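Local coordinates for SusD superfamily protein (Bacteroides fragilis NCTC 9343, PDB 3NQP) that probably binds glycans at the outer-membrane surface of the bacterium and helps to capture them for uptake, at residues 387-390 with 391-394; 400-403 with 404-408; 434-437 with 438-441; 444-448 with 449-453; 464-468 with 469-473. All blocks are in the same frame, centred on the assembly; numbering follows the deposited sequence.

Overall arrangement
All five contacts are local, between residues close in sequence, and all fall in the C-terminal part of the SusD-family chain. Contacts 1, 2 and 3 are successive turns of helices 382-396, 399-414 and 431-445, which pack mutually: Asn394 joins Asn434 and Glu435, Val402 meets both Ala393 and Asn434, and Ile406 lies on helix 431-445. Contact 1 is wholly buried, whereas contacts 2 and 3 each keep a solvent edge, at Lys404 and His440. Contact 4, a charged turn leaving helix 431-445, has its centre about 6 Å from the centre of the chain. Contact 5 is a partly buried loop whose Leu468 reaches back to Leu436 and Leu439 of contact 3.

Contact 1 (387-390 with 391-394); sequences LTLA and EIAN
Leu389 and Ile392 meet through their methyl ends, CD2 of the leucine lying 4.2 Å from CD1 of the isoleucine, and the two side chains cross obliquely. Ile392 carries CG1 anti to its carbonyl carbon (chi1 -69°), which lays CG1 back along the preceding turn, 3.6 Å from Thr388 O. Both residues, with Thr388, also touch Leu236 of helix 228-241.

Glu391 leaves another side of the helix. Its CG is anti to the backbone N (chi1 -176°) and the chain beyond stays extended, so the carboxylate stands well off the backbone. A water bridges it to the turn before, donating to Glu391 OE1 at 2.6 Å and to Leu387 O at 2.9 Å. That carbonyl also accepts Glu391 N, 3.1 Å away and above the carbonyl plane, so one oxygen takes two donors. Arg458 and Lys216 form salt bridges with OE1 and OE2, which probably stabilises a charged carboxylate in this buried place.

The small side of the helix is formed by Ala390 and Ala393, against which Tyr405, Ala401 and Val402 of helix 399-414 pack. The bond from Ala393 N to Leu389 O, 2.9 Å, continues the regular i to i+4 ladder. This is a fully buried turn of alpha-helix 382-396 within the helical packing of a SusD-family protein.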
loop_
_atom_site.group_PDB
_atom_site.type_symbol
_atom_site.label_atom_id
_atom_site.label_comp_id
_atom_site.label_asym_id
_atom_site.label_seq_id
_atom_site.Cartn_x
_atom_site.Cartn_y
_atom_site.Cartn_z
ATOM N N LEU A 387 -11.292 -7.150 3.885
ATOM C CA LEU A 387 -11.723 -5.821 4.353
ATOM C C LEU A 387 -12.262 -4.964 3.199
ATOM O O LEU A 387 -13.092 -4.082 3.406
ATOM C CB LEU A 387 -10.614 -5.142 5.166
ATOM C CG LEU A 387 -10.357 -5.895 6.508
ATOM C CD1 LEU A 387 -9.116 -5.340 7.138
ATOM C CD2 LEU A 387 -11.563 -5.826 7.454
ATOM N N THR A 388 -11.802 -5.237 1.990
ATOM C CA THR A 388 -12.323 -4.586 0.801
ATOM C C THR A 388 -13.787 -5.070 0.536
ATOM O O THR A 388 -14.675 -4.256 0.224
ATOM C CB THR A 388 -11.352 -4.762 -0.430
ATOM O OG1 THR A 388 -10.000 -4.371 -0.081
ATOM C CG2 THR A 388 -11.800 -3.905 -1.593
ATOM N N LEU A 389 -14.042 -6.374 0.688
ATOM C CA LEU A 389 -15.395 -6.936 0.592
ATOM C C LEU A 389 -16.268 -6.453 1.732
ATOM O O LEU A 389 -17.453 -6.232 1.539
ATOM C CB LEU A 389 -15.337 -8.465 0.574
ATOM C CG LEU A 389 -14.950 -9.078 -0.773
ATOM C CD1 LEU A 389 -14.578 -10.549 -0.668
ATOM C CD2 LEU A 389 -16.043 -8.874 -1.777
ATOM N N ALA A 390 -15.684 -6.241 2.919
ATOM C CA ALA A 390 -16.435 -5.620 4.013
ATOM C C ALA A 390 -16.945 -4.209 3.628
ATOM O O ALA A 390 -18.093 -3.826 3.938
ATOM C CB ALA A 390 -15.604 -5.566 5.288
ATOM N N GLU A 391 -16.073 -3.426 2.994
ATOM C CA GLU A 391 -16.442 -2.089 2.566
ATOM C C GLU A 391 -17.563 -2.139 1.511
ATOM O O GLU A 391 -18.503 -1.364 1.588
ATOM C CB GLU A 391 -15.228 -1.341 2.038
ATOM C CG GLU A 391 -15.528 0.102 1.659
ATOM C CD GLU A 391 -14.280 0.874 1.340
ATOM O OE1 GLU A 391 -13.216 0.460 1.859
ATOM O OE2 GLU A 391 -14.379 1.878 0.583
ATOM N N ILE A 392 -17.490 -3.091 0.572
ATOM C CA ILE A 392 -18.567 -3.278 -0.421
ATOM C C ILE A 392 -19.875 -3.636 0.314
ATOM O O ILE A 392 -20.937 -3.053 0.030
ATOM C CB ILE A 392 -18.201 -4.354 -1.476
ATOM C CG1 ILE A 392 -17.065 -3.851 -2.395
ATOM C CG2 ILE A 392 -19.432 -4.722 -2.292
ATOM C CD1 ILE A 392 -16.335 -4.976 -3.293
ATOM N N ALA A 393 -19.786 -4.560 1.279
ATOM C CA ALA A 393 -20.921 -4.949 2.106
ATOM C C ALA A 393 -21.578 -3.731 2.772
ATOM O O ALA A 393 -22.811 -3.552 2.746
ATOM C CB ALA A 393 -20.475 -6.015 3.205
ATOM N N ASN A 394 -20.757 -2.880 3.358
ATOM C CA ASN A 394 -21.282 -1.679 3.983
ATOM C C ASN A 394 -22.060 -0.831 2.951
ATOM O O ASN A 394 -23.121 -0.312 3.285
ATOM C CB ASN A 394 -20.200 -0.817 4.663
ATOM C CG ASN A 394 -20.787 0.134 5.681
ATOM O OD1 ASN A 394 -21.854 -0.145 6.223
ATOM N ND2 ASN A 394 -20.091 1.249 5.968
HETATM O O HOH W 1 -11.805 -1.576 2.767
#

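Contact 2 (400-403 with 404-408); sequences AAVA and KYINL
Two consecutive turns of alpha-helix 399-414, in the C-terminal part of the SusD fold, meet here through i to i+4 pairs. Val402 and Ile406 lie side by side and point the same way, with CG1 of Val402 3.7 Å from CD1 of Ile406. Val402 puts CG1 anti to its backbone N (chi1 171°), while Ile406 holds CG1 beside its own N, 3.4 Å from Val402 O. The same carbonyl receives Ile406 N at 3.1 Å in a nearly straight bond (172°), the donor lying in the carbonyl plane.

One residue earlier, Tyr405 turns its CG back beside the backbone N (chi1 -77°). Ring atom CD2 of Tyr405 comes within 3.2 Å of Ala401 O, the carbonyl that accepts Tyr405 N. The ring reaches Ala401 more loosely through CE2, 4.5 Å from the methyl CB. On one face of the ring sits CE of the neighbouring Lys404, 3.8 Å above the plane and offset toward the rim; the lysine chain bends at chi3 to get there and lies on the exposed side of the helix.

Asn407 folds back over Ala403, whose carbonyl accepts Asn407 N at 3.0 Å. At its polar end, Asn407 OD1 accepts the backbone N of Tyr425. The helix packs against two others, which also meet each other: Ala401 and Tyr405 face helix 382-396, Ile406 packs on Ala437, Ile438 and Glu441 of helix 431-445, and Val402 touches both, at Ala393 and Asn434.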
loop_
_atom_site.group_PDB
_atom_site.type_symbol
_atom_site.label_atom_id
_atom_site.label_comp_id
_atom_site.label_asym_id
_atom_site.label_seq_id
_atom_site.Cartn_x
_atom_site.Cartn_y
_atom_site.Cartn_z
ATOM N N ALA A 400 -24.426 -7.910 8.227
ATOM C CA ALA A 400 -23.934 -9.202 8.735
ATOM C C ALA A 400 -22.593 -9.527 8.062
ATOM O O ALA A 400 -21.666 -9.962 8.732
ATOM C CB ALA A 400 -24.945 -10.325 8.481
ATOM N N ALA A 401 -22.453 -9.235 6.772
ATOM C CA ALA A 401 -21.193 -9.523 6.049
ATOM C C ALA A 401 -20.059 -8.565 6.484
ATOM O O ALA A 401 -18.900 -8.982 6.585
ATOM C CB ALA A 401 -21.371 -9.489 4.473
ATOM N N VAL A 402 -20.388 -7.304 6.781
ATOM C CA VAL A 402 -19.387 -6.362 7.335
ATOM C C VAL A 402 -18.726 -6.980 8.561
ATOM O O VAL A 402 -17.485 -7.090 8.653
ATOM C CB VAL A 402 -19.986 -5.013 7.718
ATOM C CG1 VAL A 402 -18.920 -4.192 8.496
ATOM C CG2 VAL A 402 -20.475 -4.252 6.455
ATOM N N ALA A 403 -19.570 -7.401 9.490
ATOM C CA ALA A 403 -19.134 -7.988 10.749
ATOM C C ALA A 403 -18.359 -9.273 10.532
ATOM O O ALA A 403 -17.386 -9.516 11.217
ATOM C CB ALA A 403 -20.352 -8.261 11.653
ATOM N N LYS A 404 -18.825 -10.111 9.614
ATOM C CA LYS A 404 -18.158 -11.371 9.304
ATOM C C LYS A 404 -16.719 -11.134 8.910
ATOM O O LYS A 404 -15.816 -11.802 9.386
ATOM C CB LYS A 404 -18.894 -12.128 8.189
ATOM C CG LYS A 404 -18.259 -13.447 7.693
ATOM C CD LYS A 404 -19.059 -14.056 6.535
ATOM C CE LYS A 404 -18.866 -13.260 5.217
ATOM N NZ LYS A 404 -19.772 -13.722 4.125
ATOM N N TYR A 405 -16.508 -10.244 7.964
ATOM C CA TYR A 405 -15.151 -10.045 7.439
ATOM C C TYR A 405 -14.223 -9.366 8.467
ATOM O O TYR A 405 -13.056 -9.720 8.577
ATOM C CB TYR A 405 -15.227 -9.220 6.174
ATOM C CG TYR A 405 -15.696 -10.022 4.988
ATOM C CD1 TYR A 405 -14.980 -11.126 4.558
ATOM C CD2 TYR A 405 -16.823 -9.668 4.272
ATOM C CE1 TYR A 405 -15.380 -11.857 3.420
ATOM C CE2 TYR A 405 -17.225 -10.404 3.139
ATOM C CZ TYR A 405 -16.494 -11.494 2.728
ATOM O OH TYR A 405 -16.898 -12.228 1.617
ATOM N N ILE A 406 -14.735 -8.381 9.207
ATOM C CA ILE A 406 -13.958 -7.781 10.303
ATOM C C ILE A 406 -13.548 -8.828 11.329
ATOM O O ILE A 406 -12.408 -8.855 11.770
ATOM C CB ILE A 406 -14.716 -6.650 11.024
ATOM C CG1 ILE A 406 -14.863 -5.432 10.104
ATOM C CG2 ILE A 406 -13.986 -6.238 12.337
ATOM C CD1 ILE A 406 -15.883 -4.362 10.658
ATOM N N ASN A 407 -14.473 -9.683 11.713
ATOM C CA ASN A 407 -14.174 -10.697 12.717
ATOM C C ASN A 407 -13.247 -11.813 12.235
ATOM O O ASN A 407 -12.505 -12.383 13.041
ATOM C CB ASN A 407 -15.456 -11.257 13.323
ATOM C CG ASN A 407 -16.154 -10.252 14.241
ATOM O OD1 ASN A 407 -15.495 -9.542 15.019
ATOM N ND2 ASN A 407 -17.499 -10.192 14.161
ATOM N N LEU A 408 -13.279 -12.145 10.950
ATOM C CA LEU A 408 -12.290 -13.049 10.400
ATOM C C LEU A 408 -10.874 -12.489 10.655
ATOM O O LEU A 408 -10.010 -13.192 11.150
ATOM C CB LEU A 408 -12.470 -13.225 8.886
ATOM C CG LEU A 408 -13.460 -14.298 8.461
ATOM C CD1 LEU A 408 -13.760 -14.178 6.932
ATOM C CD2 LEU A 408 -12.977 -15.711 8.862
#

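Contact 3 (434-437 with 438-441); sequences NELA and ILHE
Backbone hydrogen bonds of alpha-helix 431-445, part of the helical C-terminal region of the SusD fold, tie these turns together. Leu439 N to Glu435 O is short and nearly straight, 2.9 Å at 171°. Glu435 O takes a second, weak bond from Ile438 N, whose stronger partner is Asn434 O.

Apolar contact is light within the helix and mostly directed outward. Leu436 and Leu439 approach through their CD2 methyls, 4.4 Å apart, and both meet Leu468 of the loop beyond. Ile438 keeps CG1 beside its backbone N (chi1 -69°), which brings that carbon to 3.3 Å from Asn434 O; its side chain also packs on Met459.

The polar ends of the acidic and amide side chains are held from outside the helix turn. Glu435 forms a salt bridge with Lys216 and accepts from Asn394, Asn434 binds Tyr425 and Asn394, and Glu441 forms salt bridges with Arg333 and Arg410. Such pairing would probably keep both glutamates ionised despite their burial. The bend of Glu441 at chi2 brings OE1 to a water shared with Ala437 O, one turn earlier; this water donates to Glu441 OE1 at 2.6 Å and to Ala437 O at 2.8 Å.

The exposed His440 folds CG back beside its own N, setting the imidazole against the preceding turn: Leu436 O, which accepts His440 N at 2.8 Å, stands over one ring face, 3.0 Å above its plane and offset toward the rim.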
loop_
_atom_site.group_PDB
_atom_site.type_symbol
_atom_site.label_atom_id
_atom_site.label_comp_id
_atom_site.label_asym_id
_atom_site.label_seq_id
_atom_site.Cartn_x
_atom_site.Cartn_y
_atom_site.Cartn_z
ATOM N N ASN A 434 -19.817 1.032 10.986
ATOM C CA ASN A 434 -19.245 0.033 10.113
ATOM C C ASN A 434 -18.057 0.567 9.312
ATOM O O ASN A 434 -17.008 -0.073 9.263
ATOM C CB ASN A 434 -20.267 -0.493 9.110
ATOM C CG ASN A 434 -21.290 -1.459 9.724
ATOM O OD1 ASN A 434 -21.008 -2.207 10.680
ATOM N ND2 ASN A 434 -22.487 -1.439 9.164
ATOM N N GLU A 435 -18.220 1.704 8.632
ATOM C CA GLU A 435 -17.107 2.276 7.827
ATOM C C GLU A 435 -15.882 2.529 8.703
ATOM O O GLU A 435 -14.755 2.185 8.339
ATOM C CB GLU A 435 -17.544 3.578 7.147
ATOM C CG GLU A 435 -16.682 3.971 6.005
ATOM C CD GLU A 435 -17.112 3.339 4.684
ATOM O OE1 GLU A 435 -17.737 2.252 4.682
ATOM O OE2 GLU A 435 -16.825 3.935 3.632
ATOM N N LEU A 436 -16.081 3.121 9.881
ATOM C CA LEU A 436 -14.965 3.385 10.790
ATOM C C LEU A 436 -14.329 2.116 11.345
ATOM O O LEU A 436 -13.116 2.063 11.536
ATOM C CB LEU A 436 -15.356 4.351 11.896
ATOM C CG LEU A 436 -15.808 5.761 11.460
ATOM C CD1 LEU A 436 -16.410 6.550 12.631
ATOM C CD2 LEU A 436 -14.654 6.585 10.736
ATOM N N ALA A 437 -15.144 1.116 11.621
ATOM C CA ALA A 437 -14.655 -0.186 12.064
ATOM C C ALA A 437 -13.755 -0.829 10.991
ATOM O O ALA A 437 -12.746 -1.462 11.329
ATOM C CB ALA A 437 -15.839 -1.117 12.458
ATOM N N ILE A 438 -14.093 -0.642 9.721
ATOM C CA ILE A 438 -13.342 -1.238 8.603
ATOM C C ILE A 438 -12.037 -0.451 8.480
ATOM O O ILE A 438 -10.957 -1.041 8.427
ATOM C CB ILE A 438 -14.129 -1.233 7.270
ATOM C CG1 ILE A 438 -15.328 -2.206 7.308
ATOM C CG2 ILE A 438 -13.197 -1.592 6.059
ATOM C CD1 ILE A 438 -16.390 -1.887 6.143
ATOM N N LEU A 439 -12.128 0.878 8.515
ATOM C CA LEU A 439 -10.913 1.717 8.485
ATOM C C LEU A 439 -9.976 1.355 9.610
ATOM O O LEU A 439 -8.786 1.187 9.405
ATOM C CB LEU A 439 -11.249 3.223 8.542
ATOM C CG LEU A 439 -10.088 4.237 8.795
ATOM C CD1 LEU A 439 -9.232 4.349 7.597
ATOM C CD2 LEU A 439 -10.666 5.629 9.197
ATOM N N HIS A 440 -10.515 1.234 10.816
ATOM C CA HIS A 440 -9.655 1.040 11.984
ATOM C C HIS A 440 -9.057 -0.369 11.998
ATOM O O HIS A 440 -7.995 -0.551 12.519
ATOM C CB HIS A 440 -10.391 1.360 13.282
ATOM C CG HIS A 440 -10.689 2.824 13.466
ATOM N ND1 HIS A 440 -11.736 3.284 14.247
ATOM C CD2 HIS A 440 -10.103 3.927 12.935
ATOM C CE1 HIS A 440 -11.758 4.607 14.198
ATOM N NE2 HIS A 440 -10.775 5.023 13.420
ATOM N N GLU A 441 -9.735 -1.337 11.370
ATOM C CA GLU A 441 -9.149 -2.655 11.183
ATOM C C GLU A 441 -8.033 -2.634 10.132
ATOM O O GLU A 441 -7.016 -3.259 10.304
ATOM C CB GLU A 441 -10.236 -3.681 10.823
ATOM C CG GLU A 441 -9.872 -5.118 11.244
ATOM C CD GLU A 441 -9.636 -5.269 12.714
ATOM O OE1 GLU A 441 -10.371 -4.638 13.500
ATOM O OE2 GLU A 441 -8.686 -5.983 13.068
HETATM O O HOH W 2 -11.782 -2.455 13.762
#

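Contact 4 (444-448 with 449-453); sequences KEFIQ and EGQRW
Phe446 to Glu449 forms a type II beta turn, closed by Glu449 N to Phe446 O at 3.0 Å with the donor above the carbonyl plane; Gln448, at positive phi, takes the third position. A water carries the link further, donating to Phe446 O and accepting Gln451 N at 2.9 Å.

Three nearby side chains touch Phe446. CG of Glu445 lies over the centre of one ring face, 3.7 Å above the plane. Glu449 CD lies at the ring edge, in its plane, the carboxylate turned 60° from the ring and OE1 3.5 Å from Phe446 CD1; chi1 of -77° folds this extended chain back over the turn. Gln451 adds CG, 3.9 Å from Phe446 CB; its OE1 accepts from Lys442 NZ, and its NE2 makes a weak bond to Glu449 O.

Both carboxylates are gripped from outside: Glu449 by Lys360 and Arg381, Glu445 by Arg333, Arg381 and Arg412. Arg381 thus spans the two, probably offsetting the repulsion between Glu445 OE2 and Glu449 OE1, 6.0 Å apart. The whole is a mostly buried connection near the chain centre, leading by way of a type II turn from helix 431-445 to helix 452-458.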
loop_
_atom_site.group_PDB
_atom_site.type_symbol
_atom_site.label_atom_id
_atom_site.label_comp_id
_atom_site.label_asym_id
_atom_site.label_seq_id
_atom_site.Cartn_x
_atom_site.Cartn_y
_atom_site.Cartn_z
ATOM N N LYS A 444 -4.903 -1.088 11.715
ATOM C CA LYS A 444 -4.145 -2.064 12.479
ATOM C C LYS A 444 -3.473 -3.151 11.642
ATOM O O LYS A 444 -2.338 -3.577 11.958
ATOM C CB LYS A 444 -5.028 -2.728 13.496
ATOM C CG LYS A 444 -5.434 -1.858 14.646
ATOM C CD LYS A 444 -6.442 -2.639 15.496
ATOM C CE LYS A 444 -7.069 -1.726 16.503
ATOM N NZ LYS A 444 -7.902 -2.477 17.451
ATOM N N GLU A 445 -4.183 -3.624 10.607
ATOM C CA GLU A 445 -3.751 -4.790 9.827
ATOM C C GLU A 445 -2.599 -4.428 8.873
ATOM O O GLU A 445 -1.694 -5.243 8.629
ATOM C CB GLU A 445 -4.932 -5.370 9.039
ATOM C CG GLU A 445 -4.711 -6.658 8.263
ATOM C CD GLU A 445 -4.383 -7.860 9.162
ATOM O OE1 GLU A 445 -4.699 -7.832 10.359
ATOM O OE2 GLU A 445 -3.810 -8.818 8.656
ATOM N N PHE A 446 -2.648 -3.215 8.341
ATOM C CA PHE A 446 -1.820 -2.818 7.202
ATOM C C PHE A 446 -0.821 -1.663 7.456
ATOM O O PHE A 446 -0.477 -0.893 6.564
ATOM C CB PHE A 446 -2.727 -2.454 6.051
ATOM C CG PHE A 446 -3.545 -3.561 5.567
ATOM C CD1 PHE A 446 -2.953 -4.683 4.995
ATOM C CD2 PHE A 446 -4.937 -3.524 5.667
ATOM C CE1 PHE A 446 -3.729 -5.736 4.564
ATOM C CE2 PHE A 446 -5.700 -4.577 5.212
ATOM C CZ PHE A 446 -5.086 -5.685 4.668
ATOM N N ILE A 447 -0.335 -1.580 8.672
ATOM C CA ILE A 447 0.788 -0.696 8.995
ATOM C C ILE A 447 1.951 -1.011 8.055
ATOM O O ILE A 447 2.383 -2.155 7.943
ATOM C CB ILE A 447 1.193 -0.818 10.485
ATOM C CG1 ILE A 447 0.102 -0.166 11.367
ATOM C CG2 ILE A 447 2.558 -0.110 10.747
ATOM C CD1 ILE A 447 0.300 -0.300 12.843
ATOM N N GLN A 448 2.407 0.023 7.344
ATOM C CA GLN A 448 3.548 -0.050 6.473
ATOM C C GLN A 448 3.239 -0.830 5.186
ATOM O O GLN A 448 4.147 -1.308 4.551
ATOM C CB GLN A 448 4.763 -0.648 7.190
ATOM C CG GLN A 448 6.082 -0.190 6.618
ATOM C CD GLN A 448 7.252 -0.858 7.281
ATOM O OE1 GLN A 448 7.422 -2.072 7.174
ATOM N NE2 GLN A 448 8.102 -0.053 7.938
ATOM N N GLU A 449 1.945 -0.938 4.853
ATOM C CA GLU A 449 1.445 -1.668 3.676
ATOM C C GLU A 449 0.563 -0.772 2.781
ATOM O O GLU A 449 -0.110 -1.255 1.878
ATOM C CB GLU A 449 0.722 -2.936 4.118
ATOM C CG GLU A 449 1.618 -4.074 4.533
ATOM C CD GLU A 449 0.811 -5.288 4.877
ATOM O OE1 GLU A 449 0.345 -5.359 6.067
ATOM O OE2 GLU A 449 0.613 -6.146 3.959
ATOM N N GLY A 450 0.649 0.541 2.976
ATOM C CA GLY A 450 0.284 1.494 1.928
ATOM C C GLY A 450 -1.207 1.702 1.673
ATOM O O GLY A 450 -1.615 1.965 0.535
ATOM N N GLN A 451 -2.024 1.573 2.711
ATOM C CA GLN A 451 -3.452 1.730 2.532
ATOM C C GLN A 451 -4.106 3.042 3.039
ATOM O O GLN A 451 -5.119 3.513 2.455
ATOM C CB GLN A 451 -4.170 0.569 3.194
ATOM C CG GLN A 451 -3.773 -0.819 2.670
ATOM C CD GLN A 451 -4.110 -1.011 1.228
ATOM O OE1 GLN A 451 -5.274 -0.932 0.817
ATOM N NE2 GLN A 451 -3.072 -1.231 0.414
ATOM N N ARG A 452 -3.591 3.589 4.133
ATOM C CA ARG A 452 -4.376 4.582 4.848
ATOM C C ARG A 452 -4.718 5.838 4.039
ATOM O O ARG A 452 -5.856 6.348 4.118
ATOM C CB ARG A 452 -3.762 4.994 6.184
ATOM C CG ARG A 452 -4.790 5.803 7.007
ATOM C CD ARG A 452 -4.382 5.973 8.479
ATOM N NE ARG A 452 -5.558 5.879 9.320
ATOM C CZ ARG A 452 -6.269 6.881 9.813
ATOM N NH1 ARG A 452 -5.889 8.150 9.686
ATOM N NH2 ARG A 452 -7.341 6.589 10.528
ATOM N N TRP A 453 -3.786 6.333 3.253
ATOM C CA TRP A 453 -4.099 7.545 2.457
ATOM C C TRP A 453 -5.247 7.211 1.529
ATOM O O TRP A 453 -6.184 7.995 1.375
ATOM C CB TRP A 453 -2.885 8.056 1.650
ATOM C CG TRP A 453 -3.245 9.229 0.688
ATOM C CD1 TRP A 453 -3.090 9.240 -0.632
ATOM C CD2 TRP A 453 -3.848 10.482 1.045
ATOM N NE1 TRP A 453 -3.565 10.426 -1.170
ATOM C CE2 TRP A 453 -4.013 11.216 -0.146
ATOM C CE3 TRP A 453 -4.232 11.064 2.255
ATOM C CZ2 TRP A 453 -4.560 12.470 -0.163
ATOM C CZ3 TRP A 453 -4.782 12.318 2.232
ATOM C CH2 TRP A 453 -4.925 13.012 1.030
HETATM O O HOH W 3 -1.522 1.788 5.572
#

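Contact 5 (464-468 with 469-473); sequences GGTPL and VFCKE
A short 3-10 turn at Leu468 to Phe470, in the loop between helices 452-458 and 498-503, forms a compact turn in this part of the SusD-family chain. Two bonds of i to i+3 spacing set its pitch: Phe470 N to Pro467 O at 3.0 Å, and Cys471 N to Leu468 O at 3.1 Å. Both donors stand well above the carbonyl planes.

The packed part is made by the buried Leu468, Val469 and Cys471. Leu468 lies on Leu461, while Val469 packs on Trp453 and Leu456 of helix 452-458. CG1 of Val469 also sits 4.0 Å above the centre of one face of the Phe470 ring, put there by a chi1 of 64° that wedges this methyl between the backbone N and the carbonyl carbon.

Phe470, Pro467 and Thr466 form a more open layer. Pro467 runs alongside the ring, pointing the same way, with CB 4.1 Å from Phe470 CD2. Thr466 crosses at about a right angle and brings its methyl CG2 to the ring edge, near the ring plane. Looser still is Lys472, exposed to solvent as the segment runs on, where a weak salt bridge links Lys472 NZ to Glu473 OE2 at 3.5 Å. The buried Cys471 closes the packed part: its SG, held beside the backbone N, lies 3.9 Å from Thr466 CG2 and 4.3 Å from Leu468 CD2.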
loop_
_atom_site.group_PDB
_atom_site.type_symbol
_atom_site.label_atom_id
_atom_site.label_comp_id
_atom_site.label_asym_id
_atom_site.label_seq_id
_atom_site.Cartn_x
_atom_site.Cartn_y
_atom_site.Cartn_z
ATOM N N GLY A 464 -22.787 7.615 0.416
ATOM C CA GLY A 464 -22.872 8.750 -0.485
ATOM C C GLY A 464 -22.349 10.053 0.084
ATOM O O GLY A 464 -22.526 11.083 -0.559
ATOM N N GLY A 465 -21.709 10.014 1.271
ATOM C CA GLY A 465 -21.381 11.217 2.001
ATOM C C GLY A 465 -19.927 11.684 1.890
ATOM O O GLY A 465 -19.236 11.377 0.928
ATOM N N THR A 466 -19.441 12.369 2.928
ATOM C CA THR A 466 -18.134 13.051 2.860
ATOM C C THR A 466 -16.937 12.094 2.976
ATOM O O THR A 466 -16.923 11.246 3.867
ATOM C CB THR A 466 -18.043 14.054 4.003
ATOM O OG1 THR A 466 -19.248 14.809 4.020
ATOM C CG2 THR A 466 -16.845 15.002 3.839
ATOM N N PRO A 467 -15.926 12.245 2.102
ATOM C CA PRO A 467 -14.702 11.461 2.289
ATOM C C PRO A 467 -14.131 11.600 3.694
ATOM O O PRO A 467 -14.137 12.721 4.304
ATOM C CB PRO A 467 -13.747 12.050 1.267
ATOM C CG PRO A 467 -14.642 12.491 0.149
ATOM C CD PRO A 467 -15.932 12.971 0.807
ATOM N N LEU A 468 -13.638 10.493 4.225
ATOM C CA LEU A 468 -13.160 10.525 5.611
ATOM C C LEU A 468 -11.922 11.423 5.819
ATOM O O LEU A 468 -11.678 11.827 6.933
ATOM C CB LEU A 468 -12.889 9.125 6.143
ATOM C CG LEU A 468 -14.097 8.267 6.495
ATOM C CD1 LEU A 468 -13.606 6.933 7.117
ATOM C CD2 LEU A 468 -15.175 9.004 7.382
ATOM N N VAL A 469 -11.158 11.716 4.758
ATOM C CA VAL A 469 -10.022 12.642 4.848
ATOM C C VAL A 469 -10.504 14.038 5.342
ATOM O O VAL A 469 -9.748 14.765 6.007
ATOM C CB VAL A 469 -9.291 12.779 3.498
ATOM C CG1 VAL A 469 -10.239 13.418 2.468
ATOM C CG2 VAL A 469 -8.009 13.589 3.631
ATOM N N PHE A 470 -11.761 14.392 5.065
ATOM C CA PHE A 470 -12.349 15.670 5.529
ATOM C C PHE A 470 -13.099 15.651 6.872
ATOM O O PHE A 470 -13.624 16.702 7.319
ATOM C CB PHE A 470 -13.336 16.200 4.474
ATOM C CG PHE A 470 -12.723 16.510 3.115
ATOM C CD1 PHE A 470 -11.618 17.349 2.989
ATOM C CD2 PHE A 470 -13.325 16.032 1.948
ATOM C CE1 PHE A 470 -11.096 17.674 1.714
ATOM C CE2 PHE A 470 -12.817 16.366 0.673
ATOM C CZ PHE A 470 -11.665 17.170 0.569
ATOM N N CYS A 471 -13.109 14.499 7.554
ATOM C CA CYS A 471 -13.865 14.335 8.795
ATOM C C CYS A 471 -12.920 14.088 9.955
ATOM O O CYS A 471 -11.915 13.366 9.829
ATOM C CB CYS A 471 -14.840 13.151 8.681
ATOM S SG CYS A 471 -15.967 13.247 7.255
ATOM N N LYS A 472 -13.257 14.645 11.116
ATOM C CA LYS A 472 -12.461 14.413 12.317
ATOM C C LYS A 472 -12.403 12.911 12.657
ATOM O O LYS A 472 -11.412 12.432 13.222
ATOM C CB LYS A 472 -12.983 15.234 13.518
ATOM C CG LYS A 472 -14.404 14.911 13.986
ATOM C CD LYS A 472 -14.793 15.805 15.246
ATOM C CE LYS A 472 -16.140 15.398 15.845
ATOM N NZ LYS A 472 -17.255 15.311 14.818
ATOM N N GLU A 473 -13.450 12.178 12.277
ATOM C CA GLU A 473 -13.507 10.734 12.485
ATOM C C GLU A 473 -12.432 9.948 11.732
ATOM O O GLU A 473 -12.068 8.836 12.157
ATOM C CB GLU A 473 -14.895 10.168 12.131
ATOM C CG GLU A 473 -15.994 10.672 13.052
ATOM C CD GLU A 473 -16.633 11.974 12.581
ATOM O OE1 GLU A 473 -16.081 12.680 11.728
ATOM O OE2 GLU A 473 -17.695 12.302 13.092
#